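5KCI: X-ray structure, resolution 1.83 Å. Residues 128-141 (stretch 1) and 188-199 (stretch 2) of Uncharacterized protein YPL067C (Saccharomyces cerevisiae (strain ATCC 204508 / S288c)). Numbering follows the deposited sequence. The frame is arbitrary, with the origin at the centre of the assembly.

Stretch 1, residues 128-141: ARMNAFLQAQPLLR
Stretch 2, residues 188-199: DDILSHGFEPLA

Phe195 is the apolar centre: in the extended tail after helix 188-193 (phi/psi -84/155, chi1 m), it points toward stretch 1 and is buried. Its ring meets Leu140 (CE1 to Leu140 CD1, 4.0 Å) and Leu134 (CE2 to Leu134 CD2, 4.2 Å), while its CB lies 3.6 Å from Phe133 CZ; the two phenyl planes are inclined at 83°, centroids 5.8 Å apart. Gly194, with phi +78°, turns the chain out of the helix. On the helix before that turn, Ile190 brings CG1 4.0 Å from CB of Leu139 (m, t), which points toward stretch 2 from the 3-10 segment 138-140. The tail then runs antiparallel to helix 128-135, CA atoms pairing Gln137 with Glu196 (6.4 Å) and Phe133 with Leu198 (6.1 Å). Leu198 (t, p) points toward the helix, CD2 3.7 Å from Ala132 CB and CD1 4.1 Å from Ala136 CB; the two alanine methyls, both pointing toward the tail, give its branches small apolar surfaces to pack on. Gln137 (m, m), just past the helix, clasps the tail backbone: OE1 accepts from Glu196 N (2.8 Å), and NE2 donates to Glu196 O (2.8 Å) and to Phe133 O (3.0 Å). At the polar end, Arg129 (t, p, t) reaches the C-terminal residues: NH1 donates to Ala199 O (3.0 Å), NH2 weakly to Leu198 O (2.8 Å), and Leu198 CD2 covers one guanidinium face.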

# COMPACT_ATOMS: atom_id res chain seq x y z
N ALA A 128 -7.25 9.95 8.56
CA ALA A 128 -7.50 11.19 7.83
C ALA A 128 -6.27 11.61 7.05
O ALA A 128 -6.39 12.09 5.91
CB ALA A 128 -7.93 12.30 8.80
N ARG A 129 -5.08 11.45 7.65
CA ARG A 129 -3.84 11.79 6.95
C ARG A 129 -3.62 10.91 5.73
O ARG A 129 -3.26 11.41 4.65
CB ARG A 129 -2.65 11.67 7.89
CG ARG A 129 -1.31 12.08 7.28
CD ARG A 129 -1.23 13.57 6.99
NE ARG A 129 0.08 13.96 6.47
CZ ARG A 129 0.36 15.13 5.91
NH1 ARG A 129 -0.59 16.05 5.76
NH2 ARG A 129 1.58 15.38 5.47
N MET A 130 -3.81 9.59 5.88
CA MET A 130 -3.67 8.72 4.72
C MET A 130 -4.65 9.12 3.62
O MET A 130 -4.29 9.19 2.43
CB MET A 130 -3.91 7.26 5.13
CG MET A 130 -3.82 6.29 3.97
SD MET A 130 -2.21 6.27 3.17
CE MET A 130 -1.32 5.53 4.51
N ASN A 131 -5.89 9.35 4.01
CA ASN A 131 -6.90 9.75 3.03
C ASN A 131 -6.51 11.02 2.29
O ASN A 131 -6.61 11.10 1.06
CB ASN A 131 -8.26 9.88 3.72
CG ASN A 131 -8.91 8.53 3.96
OD1 ASN A 131 -8.73 7.59 3.19
ND2 ASN A 131 -9.72 8.45 5.00
N ALA A 132 -6.05 12.04 3.03
CA ALA A 132 -5.64 13.29 2.40
C ALA A 132 -4.50 13.07 1.43
O ALA A 132 -4.48 13.66 0.33
CB ALA A 132 -5.24 14.29 3.47
N PHE A 133 -3.57 12.20 1.80
CA PHE A 133 -2.43 11.92 0.95
C PHE A 133 -2.88 11.33 -0.38
O PHE A 133 -2.45 11.78 -1.45
CB PHE A 133 -1.48 10.94 1.62
CG PHE A 133 -0.29 10.57 0.78
CD1 PHE A 133 0.60 11.54 0.36
CD2 PHE A 133 -0.06 9.25 0.42
CE1 PHE A 133 1.72 11.19 -0.42
CE2 PHE A 133 1.04 8.90 -0.33
CZ PHE A 133 1.94 9.87 -0.74
N LEU A 134 -3.70 10.27 -0.31
CA LEU A 134 -4.15 9.66 -1.57
C LEU A 134 -5.06 10.60 -2.36
O LEU A 134 -4.98 10.65 -3.59
CB LEU A 134 -4.85 8.34 -1.28
CG LEU A 134 -3.99 7.29 -0.60
CD1 LEU A 134 -4.83 6.11 -0.24
CD2 LEU A 134 -2.82 6.88 -1.53
N GLN A 135 -5.92 11.36 -1.68
CA GLN A 135 -6.84 12.28 -2.37
C GLN A 135 -6.10 13.36 -3.14
O GLN A 135 -6.62 13.90 -4.12
CB GLN A 135 -7.79 12.96 -1.38
CG GLN A 135 -9.08 12.22 -1.16
CD GLN A 135 -9.97 12.23 -2.39
OE1 GLN A 135 -9.89 13.13 -3.24
NE2 GLN A 135 -10.81 11.22 -2.50
N ALA A 136 -4.90 13.71 -2.70
CA ALA A 136 -4.17 14.82 -3.29
C ALA A 136 -3.40 14.43 -4.55
O ALA A 136 -2.73 15.28 -5.13
CB ALA A 136 -3.19 15.40 -2.24
N GLN A 137 -3.49 13.16 -5.01
CA GLN A 137 -2.61 12.64 -6.04
C GLN A 137 -3.19 12.89 -7.43
O GLN A 137 -4.18 12.22 -7.79
CB GLN A 137 -2.38 11.16 -5.84
CG GLN A 137 -1.68 10.86 -4.53
CD GLN A 137 -0.35 11.53 -4.41
OE1 GLN A 137 0.38 11.68 -5.39
NE2 GLN A 137 0.00 11.95 -3.18
N PRO A 138 -2.60 13.76 -8.25
CA PRO A 138 -3.14 13.94 -9.62
C PRO A 138 -3.18 12.65 -10.41
O PRO A 138 -4.11 12.45 -11.22
CB PRO A 138 -2.17 14.94 -10.26
CG PRO A 138 -1.43 15.57 -9.13
CD PRO A 138 -1.38 14.55 -8.04
N LEU A 139 -2.21 11.77 -10.21
CA LEU A 139 -2.17 10.53 -10.97
C LEU A 139 -3.33 9.60 -10.63
O LEU A 139 -3.60 8.68 -11.40
CB LEU A 139 -0.84 9.81 -10.74
CG LEU A 139 0.44 10.51 -11.22
CD1 LEU A 139 1.65 9.78 -10.71
CD2 LEU A 139 0.49 10.60 -12.74
N LEU A 140 -4.06 9.85 -9.54
CA LEU A 140 -5.22 9.05 -9.17
C LEU A 140 -6.55 9.76 -9.44
O LEU A 140 -7.62 9.21 -9.10
CB LEU A 140 -5.15 8.67 -7.67
CG LEU A 140 -3.88 7.93 -7.21
CD1 LEU A 140 -3.96 7.57 -5.77
CD2 LEU A 140 -3.68 6.66 -8.06
N ARG A 141 -6.52 10.97 -10.01
CA ARG A 141 -7.71 11.81 -10.07
C ARG A 141 -8.95 11.06 -10.57
O ARG A 141 -9.98 11.06 -9.89
CB ARG A 141 -7.44 13.04 -10.95
CG ARG A 141 -8.65 13.92 -11.24
CD ARG A 141 -8.37 14.87 -12.40
NE ARG A 141 -7.88 14.17 -13.59
CZ ARG A 141 -8.65 13.59 -14.50
NH1 ARG A 141 -9.97 13.61 -14.38
NH2 ARG A 141 -8.10 12.97 -15.54
N ASP A 188 2.71 1.76 -14.52
CA ASP A 188 4.12 2.04 -14.73
C ASP A 188 4.39 3.53 -14.55
O ASP A 188 5.39 3.92 -13.94
CB ASP A 188 4.56 1.57 -16.13
CG ASP A 188 4.72 0.04 -16.24
OD1 ASP A 188 4.64 -0.66 -15.22
OD2 ASP A 188 4.94 -0.48 -17.35
N ASP A 189 3.48 4.37 -15.05
CA ASP A 189 3.60 5.81 -14.87
C ASP A 189 3.63 6.18 -13.39
O ASP A 189 4.53 6.90 -12.93
CB ASP A 189 2.41 6.48 -15.58
CG ASP A 189 2.74 7.86 -16.09
OD1 ASP A 189 3.82 8.02 -16.69
OD2 ASP A 189 1.93 8.78 -15.88
N ILE A 190 2.67 5.68 -12.62
CA ILE A 190 2.59 5.97 -11.20
C ILE A 190 3.87 5.56 -10.49
O ILE A 190 4.43 6.31 -9.68
CB ILE A 190 1.37 5.28 -10.58
CG1 ILE A 190 0.10 5.95 -11.06
CG2 ILE A 190 1.45 5.29 -9.06
CD1 ILE A 190 -1.12 5.10 -10.95
N LEU A 191 4.31 4.33 -10.73
CA LEU A 191 5.48 3.81 -10.04
C LEU A 191 6.75 4.55 -10.43
O LEU A 191 7.67 4.69 -9.62
CB LEU A 191 5.63 2.32 -10.32
CG LEU A 191 4.46 1.43 -9.86
CD1 LEU A 191 4.66 0.01 -10.36
CD2 LEU A 191 4.34 1.46 -8.34
N SER A 192 6.83 5.00 -11.69
CA SER A 192 8.01 5.72 -12.15
C SER A 192 8.06 7.11 -11.54
O SER A 192 9.10 7.53 -11.03
CB SER A 192 8.00 5.81 -13.68
OG SER A 192 8.98 6.72 -14.13
N HIS A 193 6.94 7.84 -11.58
CA HIS A 193 6.88 9.18 -11.01
C HIS A 193 6.81 9.16 -9.48
O HIS A 193 7.35 10.07 -8.84
CB HIS A 193 5.67 9.93 -11.55
CG HIS A 193 5.74 10.22 -13.02
ND1 HIS A 193 6.80 10.89 -13.59
CD2 HIS A 193 4.88 9.94 -14.02
CE1 HIS A 193 6.59 11.00 -14.89
NE2 HIS A 193 5.43 10.43 -15.18
N GLY A 194 6.15 8.17 -8.90
CA GLY A 194 5.85 8.17 -7.49
C GLY A 194 4.68 9.07 -7.15
O GLY A 194 4.15 9.81 -7.98
N PHE A 195 4.27 9.02 -5.89
CA PHE A 195 3.27 9.95 -5.42
C PHE A 195 3.91 11.28 -5.03
O PHE A 195 5.08 11.35 -4.68
CB PHE A 195 2.52 9.36 -4.24
CG PHE A 195 1.60 8.22 -4.59
CD1 PHE A 195 0.92 8.19 -5.81
CD2 PHE A 195 1.40 7.19 -3.70
CE1 PHE A 195 0.05 7.15 -6.10
CE2 PHE A 195 0.54 6.15 -3.99
CZ PHE A 195 -0.13 6.12 -5.19
N GLU A 196 3.10 12.35 -5.09
CA GLU A 196 3.53 13.69 -4.73
C GLU A 196 3.33 13.94 -3.24
O GLU A 196 2.34 13.48 -2.66
CB GLU A 196 2.76 14.73 -5.52
CG GLU A 196 2.94 14.64 -7.02
CD GLU A 196 2.25 15.78 -7.75
OE1 GLU A 196 1.46 16.50 -7.12
OE2 GLU A 196 2.50 15.94 -8.96
N PRO A 197 4.23 14.69 -2.61
CA PRO A 197 4.15 14.88 -1.16
C PRO A 197 3.02 15.83 -0.79
O PRO A 197 2.49 16.57 -1.62
CB PRO A 197 5.51 15.48 -0.79
CG PRO A 197 5.98 16.14 -2.03
CD PRO A 197 5.47 15.26 -3.17
N LEU A 198 2.66 15.79 0.49
CA LEU A 198 1.56 16.59 1.03
C LEU A 198 2.06 17.30 2.28
O LEU A 198 2.56 16.66 3.21
CB LEU A 198 0.35 15.72 1.35
CG LEU A 198 -0.86 16.46 1.91
CD1 LEU A 198 -1.47 17.41 0.94
CD2 LEU A 198 -1.89 15.44 2.35
N ALA A 199 1.95 18.62 2.31
CA ALA A 199 2.43 19.37 3.48
C ALA A 199 1.64 18.95 4.73
O ALA A 199 0.47 18.57 4.61
CB ALA A 199 2.31 20.87 3.26